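Local coordinates for protein AT-less polyketide synthase (PDB 4TKT) that probably catalyses decarboxylative Claisen condensation to lengthen a polyketide chain, as a ketosynthase domain of the AT-less synthase for isomigrastatin, at residues G34-T39 and D234-S239; A54-P59 and G243-V248; H321-S326 and I359-S364; G353-N358 and L371-L376. One frame throughout, in Å; residues are numbered along the deposited sequence.

Interaction 1. Residues G34-T39 and D234-S239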
loop_
_atom_site.group_PDB
_atom_site.type_symbol
_atom_site.label_atom_id
_atom_site.label_comp_id
_atom_site.label_asym_id
_atom_site.label_seq_id
_atom_site.Cartn_x
_atom_site.Cartn_y
_atom_site.Cartn_z
ATOM N N GLY A 34 3.867 18.734 -3.949
ATOM C CA GLY A 34 3.394 19.338 -2.715
ATOM C C GLY A 34 1.898 19.576 -2.739
ATOM O O GLY A 34 1.404 20.567 -2.203
ATOM N N ARG A 35 1.176 18.653 -3.364
ATOM C CA ARG A 35 -0.257 18.806 -3.568
ATOM C C ARG A 35 -1.062 18.496 -2.308
ATOM O O ARG A 35 -0.753 17.559 -1.569
ATOM C CB ARG A 35 -0.715 17.914 -4.723
ATOM C CG ARG A 35 -2.163 18.114 -5.137
ATOM C CD ARG A 35 -2.430 17.549 -6.525
ATOM N NE ARG A 35 -1.617 18.207 -7.547
ATOM C CZ ARG A 35 -0.604 17.630 -8.185
ATOM N NH1 ARG A 35 -0.277 16.372 -7.918
ATOM N NH2 ARG A 35 0.079 18.307 -9.097
ATOM N N ASP A 36 -2.091 19.303 -2.069
ATOM C CA ASP A 36 -3.037 19.081 -0.981
ATOM C C ASP A 36 -4.252 18.337 -1.525
ATOM O O ASP A 36 -4.935 18.828 -2.421
ATOM C CB ASP A 36 -3.453 20.418 -0.352
ATOM C CG ASP A 36 -4.270 20.250 0.921
ATOM O OD1 ASP A 36 -4.770 19.137 1.190
ATOM O OD2 ASP A 36 -4.420 21.250 1.656
ATOM N N SER A 37 -4.526 17.153 -0.984
ATOM C CA SER A 37 -5.609 16.325 -1.505
ATOM C C SER A 37 -6.846 16.331 -0.611
ATOM O O SER A 37 -7.742 15.505 -0.779
ATOM C CB SER A 37 -5.126 14.888 -1.707
ATOM O OG SER A 37 -4.076 14.835 -2.658
ATOM N N ILE A 38 -6.897 17.265 0.333
ATOM C CA ILE A 38 -8.040 17.363 1.235
ATOM C C ILE A 38 -9.217 18.068 0.566
ATOM O O ILE A 38 -9.056 19.114 -0.065
ATOM C CB ILE A 38 -7.670 18.102 2.535
ATOM C CG1 ILE A 38 -6.577 17.337 3.281
ATOM C CG2 ILE A 38 -8.891 18.263 3.427
ATOM C CD1 ILE A 38 -6.944 15.899 3.582
ATOM N N THR A 39 -10.400 17.478 0.699
ATOM C CA THR A 39 -11.615 18.037 0.120
ATOM C C THR A 39 -12.746 18.024 1.139
ATOM O O THR A 39 -12.602 17.472 2.229
ATOM C CB THR A 39 -12.061 17.255 -1.129
ATOM O OG1 THR A 39 -12.243 15.874 -0.787
ATOM C CG2 THR A 39 -11.020 17.366 -2.231
ATOM N N ASP A 234 -9.877 23.775 10.478
ATOM C CA ASP A 234 -9.669 24.074 9.063
ATOM C C ASP A 234 -9.553 22.813 8.210
ATOM O O ASP A 234 -9.233 22.887 7.024
ATOM C CB ASP A 234 -8.418 24.935 8.882
ATOM C CG ASP A 234 -7.151 24.218 9.307
ATOM O OD1 ASP A 234 -7.246 23.255 10.096
ATOM O OD2 ASP A 234 -6.060 24.624 8.856
ATOM N N GLY A 235 -9.804 21.659 8.820
ATOM C CA GLY A 235 -9.775 20.392 8.110
ATOM C C GLY A 235 -8.419 20.048 7.529
ATOM O O GLY A 235 -8.323 19.439 6.466
ATOM N N ARG A 236 -7.365 20.438 8.234
ATOM C CA ARG A 236 -6.009 20.163 7.788
ATOM C C ARG A 236 -5.174 19.582 8.918
ATOM O O ARG A 236 -5.413 19.872 10.089
ATOM C CB ARG A 236 -5.348 21.439 7.256
ATOM C CG ARG A 236 -5.995 22.013 6.006
ATOM C CD ARG A 236 -5.967 21.012 4.864
ATOM N NE ARG A 236 -6.358 21.602 3.586
ATOM C CZ ARG A 236 -7.614 21.840 3.222
ATOM N NH1 ARG A 236 -8.617 21.553 4.041
ATOM N NH2 ARG A 236 -7.870 22.372 2.036
ATOM N N CYS A 237 -4.201 18.754 8.562
ATOM C CA CYS A 237 -3.186 18.330 9.515
ATOM C C CYS A 237 -1.952 19.203 9.344
ATOM O O CYS A 237 -1.076 18.901 8.534
ATOM C CB CYS A 237 -2.825 16.855 9.326
ATOM S SG CYS A 237 -4.060 15.694 9.950
ATOM N N ARG A 238 -1.894 20.297 10.097
ATOM C CA ARG A 238 -0.746 21.193 10.048
ATOM C C ARG A 238 0.432 20.575 10.790
ATOM O O ARG A 238 0.747 20.973 11.912
ATOM C CB ARG A 238 -1.092 22.554 10.650
ATOM C CG ARG A 238 -2.253 23.264 9.978
ATOM C CD ARG A 238 -2.476 24.620 10.619
ATOM N NE ARG A 238 -3.588 25.351 10.020
ATOM C CZ ARG A 238 -3.886 26.612 10.315
ATOM N NH1 ARG A 238 -3.151 27.277 11.196
ATOM N NH2 ARG A 238 -4.914 27.212 9.729
ATOM N N SER A 239 1.072 19.598 10.155
ATOM C CA SER A 239 2.172 18.864 10.769
ATOM C C SER A 239 3.292 19.796 11.209
ATOM O O SER A 239 4.022 20.337 10.376
ATOM C CB SER A 239 2.716 17.816 9.801
ATOM O OG SER A 239 1.675 16.992 9.306
#
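A salt bridge between Asp36 and Arg236, packed against Ile38, joins two loops of the ketosynthase. Residues 34-39 follow helix 24-32, and residues 234-239 lie between helix 220-227 and strand 252-260. Arg236 NE donates to Asp36 OD2 at 2.8 Å. The bond uses the syn lone pair of OD2, and the oxygen is tilted 21° from the guanidinium plane. The carboxylate and guanidinium planes stand 89° apart, and only NE makes the bond. Ile38 covers one guanidinium face, with CB over the centre and CG2 3.4 Å from Arg236 NH1. The Arg236 chain bends at chi2 (-60°). This bend brings NH1 back to Gly235 O at 3.2 Å, from above the carbonyl plane. Two bonds and the Ile38 side chain over one face hold the guanidinium. A leucine in place of Arg236 would probably leave the Asp36 carboxylate without its charged mate and Gly235 O without the NH1 bond. Trp66, in strand 66-67, touches both Ile38 and Arg236. The other oxygen of Asp36 is used locally. Ile38 N donates to Asp36 OD1 at 3.0 Å, which closes an Asx turn beside the salt bridge.

Interaction 2. Residues A54-P59 and G243-V248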
loop_
_atom_site.group_PDB
_atom_site.type_symbol
_atom_site.label_atom_id
_atom_site.label_comp_id
_atom_site.label_asym_id
_atom_site.label_seq_id
_atom_site.Cartn_x
_atom_site.Cartn_y
_atom_site.Cartn_z
ATOM N N ALA A 54 -20.414 25.085 12.673
ATOM C CA ALA A 54 -19.076 25.628 12.901
ATOM C C ALA A 54 -18.744 25.793 14.385
ATOM O O ALA A 54 -17.574 25.847 14.761
ATOM C CB ALA A 54 -18.924 26.956 12.182
ATOM N N ARG A 55 -19.771 25.871 15.223
ATOM C CA ARG A 55 -19.569 26.011 16.660
ATOM C C ARG A 55 -19.107 24.697 17.291
ATOM O O ARG A 55 -19.815 23.690 17.245
ATOM C CB ARG A 55 -20.854 26.498 17.334
ATOM C CG ARG A 55 -20.709 26.762 18.821
ATOM C CD ARG A 55 -22.020 27.225 19.441
ATOM N NE ARG A 55 -22.487 28.490 18.879
ATOM C CZ ARG A 55 -22.140 29.686 19.342
ATOM N NH1 ARG A 55 -21.314 29.785 20.375
ATOM N NH2 ARG A 55 -22.613 30.784 18.770
ATOM N N ARG A 56 -17.913 24.717 17.876
ATOM C CA ARG A 56 -17.334 23.539 18.516
ATOM C C ARG A 56 -18.224 22.955 19.610
ATOM O O ARG A 56 -18.788 23.689 20.421
ATOM C CB ARG A 56 -15.971 23.882 19.118
ATOM C CG ARG A 56 -14.818 23.953 18.136
ATOM C CD ARG A 56 -13.548 24.419 18.846
ATOM N NE ARG A 56 -12.358 24.256 18.016
ATOM C CZ ARG A 56 -11.601 23.163 18.001
ATOM N NH1 ARG A 56 -11.904 22.129 18.775
ATOM N NH2 ARG A 56 -10.537 23.101 17.211
ATOM N N GLY A 57 -18.345 21.631 19.621
ATOM C CA GLY A 57 -18.967 20.922 20.726
ATOM C C GLY A 57 -20.478 21.004 20.831
ATOM O O GLY A 57 -21.047 20.659 21.867
ATOM N N VAL A 58 -21.132 21.462 19.769
ATOM C CA VAL A 58 -22.589 21.443 19.719
ATOM C C VAL A 58 -23.082 20.001 19.654
ATOM O O VAL A 58 -22.624 19.226 18.815
ATOM C CB VAL A 58 -23.130 22.226 18.511
ATOM C CG1 VAL A 58 -24.626 22.002 18.356
ATOM C CG2 VAL A 58 -22.820 23.704 18.660
ATOM N N PRO A 59 -24.007 19.632 20.553
ATOM C CA PRO A 59 -24.549 18.271 20.605
ATOM C C PRO A 59 -25.250 17.870 19.309
ATOM O O PRO A 59 -26.091 18.617 18.806
ATOM C CB PRO A 59 -25.550 18.335 21.764
ATOM C CG PRO A 59 -25.105 19.484 22.592
ATOM C CD PRO A 59 -24.559 20.484 21.620
ATOM N N GLY A 243 -0.817 26.903 14.641
ATOM C CA GLY A 243 -2.264 26.966 14.541
ATOM C C GLY A 243 -2.950 25.627 14.353
ATOM O O GLY A 243 -4.153 25.572 14.098
ATOM N N GLY A 244 -2.190 24.543 14.471
ATOM C CA GLY A 244 -2.762 23.213 14.374
ATOM C C GLY A 244 -3.571 22.885 15.613
ATOM O O GLY A 244 -3.024 22.806 16.711
ATOM N N ASP A 245 -4.876 22.698 15.442
ATOM C CA ASP A 245 -5.763 22.462 16.579
ATOM C C ASP A 245 -6.582 21.188 16.410
ATOM O O ASP A 245 -7.746 21.128 16.806
ATOM C CB ASP A 245 -6.692 23.661 16.786
ATOM C CG ASP A 245 -7.572 23.938 15.579
ATOM O OD1 ASP A 245 -7.301 23.385 14.491
ATOM O OD2 ASP A 245 -8.535 24.720 15.720
ATOM N N GLY A 246 -5.963 20.169 15.826
ATOM C CA GLY A 246 -6.627 18.899 15.607
ATOM C C GLY A 246 -6.171 18.257 14.313
ATOM O O GLY A 246 -5.179 18.677 13.718
ATOM N N TYR A 247 -6.896 17.236 13.870
ATOM C CA TYR A 247 -6.559 16.567 12.622
ATOM C C TYR A 247 -7.761 16.493 11.693
ATOM O O TYR A 247 -8.871 16.877 12.064
ATOM C CB TYR A 247 -6.007 15.162 12.891
ATOM C CG TYR A 247 -6.993 14.176 13.488
ATOM C CD1 TYR A 247 -7.848 13.441 12.676
ATOM C CD2 TYR A 247 -7.047 13.959 14.859
ATOM C CE1 TYR A 247 -8.742 12.534 13.212
ATOM C CE2 TYR A 247 -7.938 13.049 15.405
ATOM C CZ TYR A 247 -8.781 12.340 14.574
ATOM O OH TYR A 247 -9.671 11.435 15.104
ATOM N N VAL A 248 -7.522 16.009 10.479
ATOM C CA VAL A 248 -8.589 15.741 9.526
ATOM C C VAL A 248 -8.483 14.283 9.085
ATOM O O VAL A 248 -7.413 13.826 8.683
ATOM C CB VAL A 248 -8.531 16.694 8.306
ATOM C CG1 VAL A 248 -7.173 16.635 7.620
ATOM C CG2 VAL A 248 -9.641 16.384 7.325
#
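Arg56 and Asp245 meet because their first torsions aim their polar ends across a wide gap. In Arg56, CG stands opposite the carbonyl carbon and beside the backbone N (chi1 -78°), and the chain then runs extended from CG to NE. In Asp245, CG sits between the backbone N and the carbonyl carbon (chi1 60°). The backbones stay well apart, with 11.8 Å between Arg56 CA and Asp245 CA. The extended arginine covers most of the distance.

One nitrogen does the work. Arg56 NH2 forms a salt bridge with Asp245 OD2 at 3.0 Å, although its hydrogen bond is weak. The same nitrogen makes a second weak bond to the backbone, with Arg56 NH2 3.4 Å from Asp245 O. Both oxygens come at the edge of the guanidinium, and Asp245 O lies in its plane. The two flat groups are turned 64° against each other, and no second nitrogen of Arg56 bonds the carboxylate.

Ser233 strengthens the contact. Its OG bonds to both Arg56 NH2 and Asp245 OD2, and is the stronger partner of the aspartate. Gln229 OE1 takes Arg56 NH1.

Arg56 lies in a type II beta turn from Arg55 to Val58, with Gly57 at positive phi. Several residues of this turn also touch a crystal neighbour, so its setting may owe something to packing.

The contact is at the surface. It ties the loop between strands 39-40 and 66-67 to the loop that runs from helix 220-227 to strand 252-260.

Interaction 3. Residues H321-S326 and I359-S364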
loop_
_atom_site.group_PDB
_atom_site.type_symbol
_atom_site.label_atom_id
_atom_site.label_comp_id
_atom_site.label_asym_id
_atom_site.label_seq_id
_atom_site.Cartn_x
_atom_site.Cartn_y
_atom_site.Cartn_z
ATOM N N HIS A 321 4.631 10.962 12.784
ATOM C CA HIS A 321 3.193 10.873 12.990
ATOM C C HIS A 321 2.547 12.175 12.526
ATOM O O HIS A 321 1.717 12.175 11.618
ATOM C CB HIS A 321 2.886 10.600 14.465
ATOM C CG HIS A 321 1.476 10.176 14.728
ATOM N ND1 HIS A 321 0.858 9.165 14.025
ATOM C CD2 HIS A 321 0.568 10.615 15.633
ATOM C CE1 HIS A 321 -0.373 9.006 14.478
ATOM N NE2 HIS A 321 -0.574 9.872 15.454
ATOM N N GLY A 322 2.953 13.276 13.155
ATOM C CA GLY A 322 2.599 14.623 12.734
ATOM C C GLY A 322 1.139 14.887 12.424
ATOM O O GLY A 322 0.798 15.255 11.303
ATOM N N THR A 323 0.274 14.714 13.418
ATOM C CA THR A 323 -1.160 14.871 13.200
ATOM C C THR A 323 -1.617 16.329 13.261
ATOM O O THR A 323 -2.752 16.640 12.906
ATOM C CB THR A 323 -1.969 14.048 14.218
ATOM O OG1 THR A 323 -1.406 14.211 15.527
ATOM C CG2 THR A 323 -1.936 12.576 13.847
ATOM N N GLY A 324 -0.734 17.220 13.703
ATOM C CA GLY A 324 -1.058 18.635 13.774
ATOM C C GLY A 324 -1.845 19.003 15.019
ATOM O O GLY A 324 -2.782 19.801 14.964
ATOM N N THR A 325 -1.453 18.420 16.146
ATOM C CA THR A 325 -2.148 18.612 17.414
ATOM C C THR A 325 -1.405 19.618 18.292
ATOM O O THR A 325 -0.174 19.677 18.264
ATOM C CB THR A 325 -2.296 17.267 18.160
ATOM O OG1 THR A 325 -3.084 16.371 17.367
ATOM C CG2 THR A 325 -2.967 17.449 19.504
ATOM N N SER A 326 -2.155 20.415 19.053
ATOM C CA SER A 326 -1.574 21.381 19.982
ATOM C C SER A 326 -0.563 20.726 20.912
ATOM O O SER A 326 0.553 21.214 21.073
ATOM C CB SER A 326 -2.663 22.058 20.812
ATOM O OG SER A 326 -3.615 22.696 19.983
ATOM N N ILE A 359 -2.465 14.179 2.740
ATOM C CA ILE A 359 -3.647 13.346 2.545
ATOM C C ILE A 359 -4.510 13.211 3.793
ATOM O O ILE A 359 -5.562 12.573 3.760
ATOM C CB ILE A 359 -3.250 11.936 2.076
ATOM C CG1 ILE A 359 -2.332 11.276 3.108
ATOM C CG2 ILE A 359 -2.564 12.003 0.720
ATOM C CD1 ILE A 359 -1.870 9.889 2.722
ATOM N N GLY A 360 -4.065 13.809 4.894
ATOM C CA GLY A 360 -4.820 13.759 6.132
ATOM C C GLY A 360 -4.439 12.583 7.009
ATOM O O GLY A 360 -3.474 11.868 6.731
ATOM N N HIS A 361 -5.209 12.381 8.074
ATOM C CA HIS A 361 -4.932 11.333 9.049
ATOM C C HIS A 361 -5.664 10.043 8.680
ATOM O O HIS A 361 -6.867 9.905 8.918
ATOM C CB HIS A 361 -5.336 11.803 10.451
ATOM C CG HIS A 361 -4.911 10.880 11.552
ATOM N ND1 HIS A 361 -4.104 9.783 11.339
ATOM C CD2 HIS A 361 -5.182 10.894 12.878
ATOM C CE1 HIS A 361 -3.897 9.162 12.485
ATOM N NE2 HIS A 361 -4.542 9.815 13.436
ATOM N N LEU A 362 -4.929 9.096 8.104
ATOM C CA LEU A 362 -5.524 7.854 7.620
ATOM C C LEU A 362 -5.748 6.853 8.745
ATOM O O LEU A 362 -6.189 5.731 8.503
ATOM C CB LEU A 362 -4.652 7.229 6.529
ATOM C CG LEU A 362 -5.039 7.575 5.087
ATOM C CD1 LEU A 362 -5.059 9.081 4.872
ATOM C CD2 LEU A 362 -4.096 6.906 4.097
ATOM N N GLU A 363 -5.439 7.268 9.970
ATOM C CA GLU A 363 -5.691 6.458 11.156
ATOM C C GLU A 363 -5.075 5.059 11.054
ATOM O O GLU A 363 -3.853 4.920 11.021
ATOM C CB GLU A 363 -7.199 6.380 11.415
ATOM C CG GLU A 363 -7.731 7.621 12.129
ATOM C CD GLU A 363 -9.203 7.885 11.878
ATOM O OE1 GLU A 363 -9.694 7.560 10.777
ATOM O OE2 GLU A 363 -9.869 8.429 12.787
ATOM N N SER A 364 -5.911 4.027 10.993
ATOM C CA SER A 364 -5.411 2.653 10.976
ATOM C C SER A 364 -4.555 2.350 9.743
ATOM O O SER A 364 -3.841 1.349 9.711
ATOM C CB SER A 364 -6.574 1.663 11.058
ATOM O OG SER A 364 -7.537 1.908 10.050
#
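His361 lies between Thr323 and Glu363, with His321 beside it. Thr323 CG2 makes a CH-pi contact over one face of the His361 ring. It is 3.9 Å from the ring centroid and 16° off the normal. Glu363 CG covers the opposite face. The two imidazoles meet obliquely, with planes at 90°. His321 CE1 is 4.1 Å from His361 CE1. The His361 ring reaches the neighbouring loop because its CG lies anti to the backbone N (chi1 -172°).

The next shell fixes these groups. Thr323 OG1 and Thr325 OG1 share a hydrogen bond of 3.3 Å. Glu332 accepts from the backbone N of both His321 and Gly322, and Lys356 NZ donates to His321 O. Tyr247 meets the His361 ring edge to face, and Val248 and Gly250 hold its backbone. With an alanine at His361, the Thr323 methyl and Glu363 CG would probably lose the ring that lies between them, and His321 its neighbour.

His361 also touches Cys186. Cys186 beside two histidines, His321 and His361, matches the Cys-His-His active site of thiolase-fold ketosynthases, and these residues probably form it here.

Interaction 4. Residues G353-N358 and L371-L376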
loop_
_atom_site.group_PDB
_atom_site.type_symbol
_atom_site.label_atom_id
_atom_site.label_comp_id
_atom_site.label_asym_id
_atom_site.label_seq_id
_atom_site.Cartn_x
_atom_site.Cartn_y
_atom_site.Cartn_z
ATOM N N GLY A 353 9.086 15.259 8.209
ATOM C CA GLY A 353 7.846 15.711 7.605
ATOM C C GLY A 353 6.776 14.649 7.761
ATOM O O GLY A 353 7.051 13.565 8.276
ATOM N N SER A 354 5.558 14.954 7.325
ATOM C CA SER A 354 4.460 13.998 7.427
ATOM C C SER A 354 3.559 14.014 6.198
ATOM O O SER A 354 3.188 15.076 5.699
ATOM C CB SER A 354 3.620 14.273 8.675
ATOM O OG SER A 354 2.563 13.334 8.786
ATOM N N ALA A 355 3.201 12.824 5.724
ATOM C CA ALA A 355 2.290 12.692 4.596
ATOM C C ALA A 355 0.890 13.160 4.972
ATOM O O ALA A 355 0.080 13.474 4.101
ATOM C CB ALA A 355 2.253 11.253 4.109
ATOM N N LYS A 356 0.610 13.209 6.271
ATOM C CA LYS A 356 -0.694 13.648 6.758
ATOM C C LYS A 356 -0.990 15.088 6.346
ATOM O O LYS A 356 -2.149 15.488 6.242
ATOM C CB LYS A 356 -0.776 13.508 8.278
ATOM C CG LYS A 356 -0.690 12.071 8.762
ATOM C CD LYS A 356 -1.125 11.945 10.210
ATOM C CE LYS A 356 -1.023 10.505 10.689
ATOM N NZ LYS A 356 0.381 10.017 10.711
ATOM N N SER A 357 0.061 15.862 6.100
ATOM C CA SER A 357 -0.102 17.225 5.618
ATOM C C SER A 357 -0.584 17.215 4.171
ATOM O O SER A 357 -1.080 18.221 3.665
ATOM C CB SER A 357 1.209 18.004 5.743
ATOM O OG SER A 357 2.234 17.413 4.962
ATOM N N ASN A 358 -0.435 16.070 3.511
ATOM C CA ASN A 358 -0.882 15.911 2.132
ATOM C C ASN A 358 -2.265 15.281 2.025
ATOM O O ASN A 358 -3.133 15.785 1.311
ATOM C CB ASN A 358 0.115 15.060 1.341
ATOM C CG ASN A 358 1.468 15.720 1.208
ATOM O OD1 ASN A 358 2.377 15.465 2.000
ATOM N ND2 ASN A 358 1.613 16.569 0.198
ATOM N N LEU A 371 4.778 4.651 5.154
ATOM C CA LEU A 371 5.821 3.775 4.636
ATOM C C LEU A 371 6.006 3.996 3.142
ATOM O O LEU A 371 7.127 3.983 2.637
ATOM C CB LEU A 371 5.487 2.311 4.914
ATOM C CG LEU A 371 6.482 1.298 4.352
ATOM C CD1 LEU A 371 7.873 1.568 4.898
ATOM C CD2 LEU A 371 6.046 -0.119 4.672
ATOM N N ALA A 372 4.894 4.207 2.445
ATOM C CA ALA A 372 4.923 4.465 1.011
ATOM C C ALA A 372 5.718 5.725 0.693
ATOM O O ALA A 372 6.589 5.713 -0.175
ATOM C CB ALA A 372 3.510 4.581 0.469
ATOM N N LYS A 373 5.420 6.807 1.406
ATOM C CA LYS A 373 6.117 8.071 1.206
ATOM C C LYS A 373 7.615 7.918 1.439
ATOM O O LYS A 373 8.428 8.465 0.694
ATOM C CB LYS A 373 5.558 9.152 2.133
ATOM C CG LYS A 373 6.315 10.470 2.055
ATOM C CD LYS A 373 5.763 11.493 3.029
ATOM C CE LYS A 373 6.709 12.676 3.175
ATOM N NZ LYS A 373 6.266 13.627 4.231
ATOM N N LEU A 374 7.971 7.164 2.472
ATOM C CA LEU A 374 9.371 6.973 2.828
ATOM C C LEU A 374 10.105 6.161 1.766
ATOM O O LEU A 374 11.188 6.543 1.333
ATOM C CB LEU A 374 9.487 6.295 4.195
ATOM C CG LEU A 374 10.892 6.177 4.790
ATOM C CD1 LEU A 374 11.658 7.483 4.648
ATOM C CD2 LEU A 374 10.800 5.778 6.253
ATOM N N LEU A 375 9.508 5.051 1.344
ATOM C CA LEU A 375 10.114 4.196 0.328
ATOM C C LEU A 375 10.225 4.906 -1.020
ATOM O O LEU A 375 11.208 4.734 -1.741
ATOM C CB LEU A 375 9.314 2.901 0.171
ATOM C CG LEU A 375 9.355 1.918 1.342
ATOM C CD1 LEU A 375 8.427 0.745 1.079
ATOM C CD2 LEU A 375 10.768 1.430 1.585
ATOM N N LEU A 376 9.213 5.702 -1.353
ATOM C CA LEU A 376 9.207 6.444 -2.609
ATOM C C LEU A 376 10.278 7.529 -2.623
ATOM O O LEU A 376 10.881 7.800 -3.660
ATOM C CB LEU A 376 7.832 7.063 -2.863
ATOM C CG LEU A 376 6.754 6.114 -3.384
ATOM C CD1 LEU A 376 5.393 6.793 -3.384
ATOM C CD2 LEU A 376 7.114 5.628 -4.778
#
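Lys373 lies along Ala355 and brings its amino end up to the backbone of Gly353 and Ser354. This is the tight part of the contact. Lys373 CG is anti to the backbone N (chi1 175°), and the chain stays extended to NZ, so it spans from helix 366-380 to the turn after strand 350-353. Lys373 CD packs on Ala355 CB at 3.7 Å. Lys373 NZ is 3.4 Å from Ser354 C. It is equally near Ser354 N, but both are donors and no bond forms. The charge is met instead by Glu319, which makes a salt bridge to NZ with one oxygen and takes Ala355 N with the other.

In the thiolase fold, this turn leads from a sheet strand into the short helix 356-359. Ser354 OG caps it, accepting from Lys356 N at 3.2 Å. Ser354 O accepts from both Ser357 N and Ser357 OG, the hydroxyl at 2.6 Å, nearly along the C=O axis.

The loose part is not a solvent side, since the whole contact is buried. Asn358 OD1 stays 4.8 Å from Lys373 NZ, while Asn358 ND2 bonds to Arg35 O.

All four contacts lie within the ketosynthase fold. Interactions 1 and 2 interleave along the chain, as do 3 and 4, and the first pair closes before the second opens. Interaction 3 has its centre about 10 Å from interaction 1, 11 Å from interaction 4 and 14 Å from interaction 2, centre to centre, and touches all three. The centres of interactions 2 and 4 lie about 25 Å apart. Interactions 1 and 2 share the loop between helix 220-227 and strand 252-260. Interactions 3 and 4 share helix 356-359. Loops from both halves thus meet near interaction 3, which holds the probable catalytic histidines, with helix 366-380 in interaction 4 and interaction 2 at the surface.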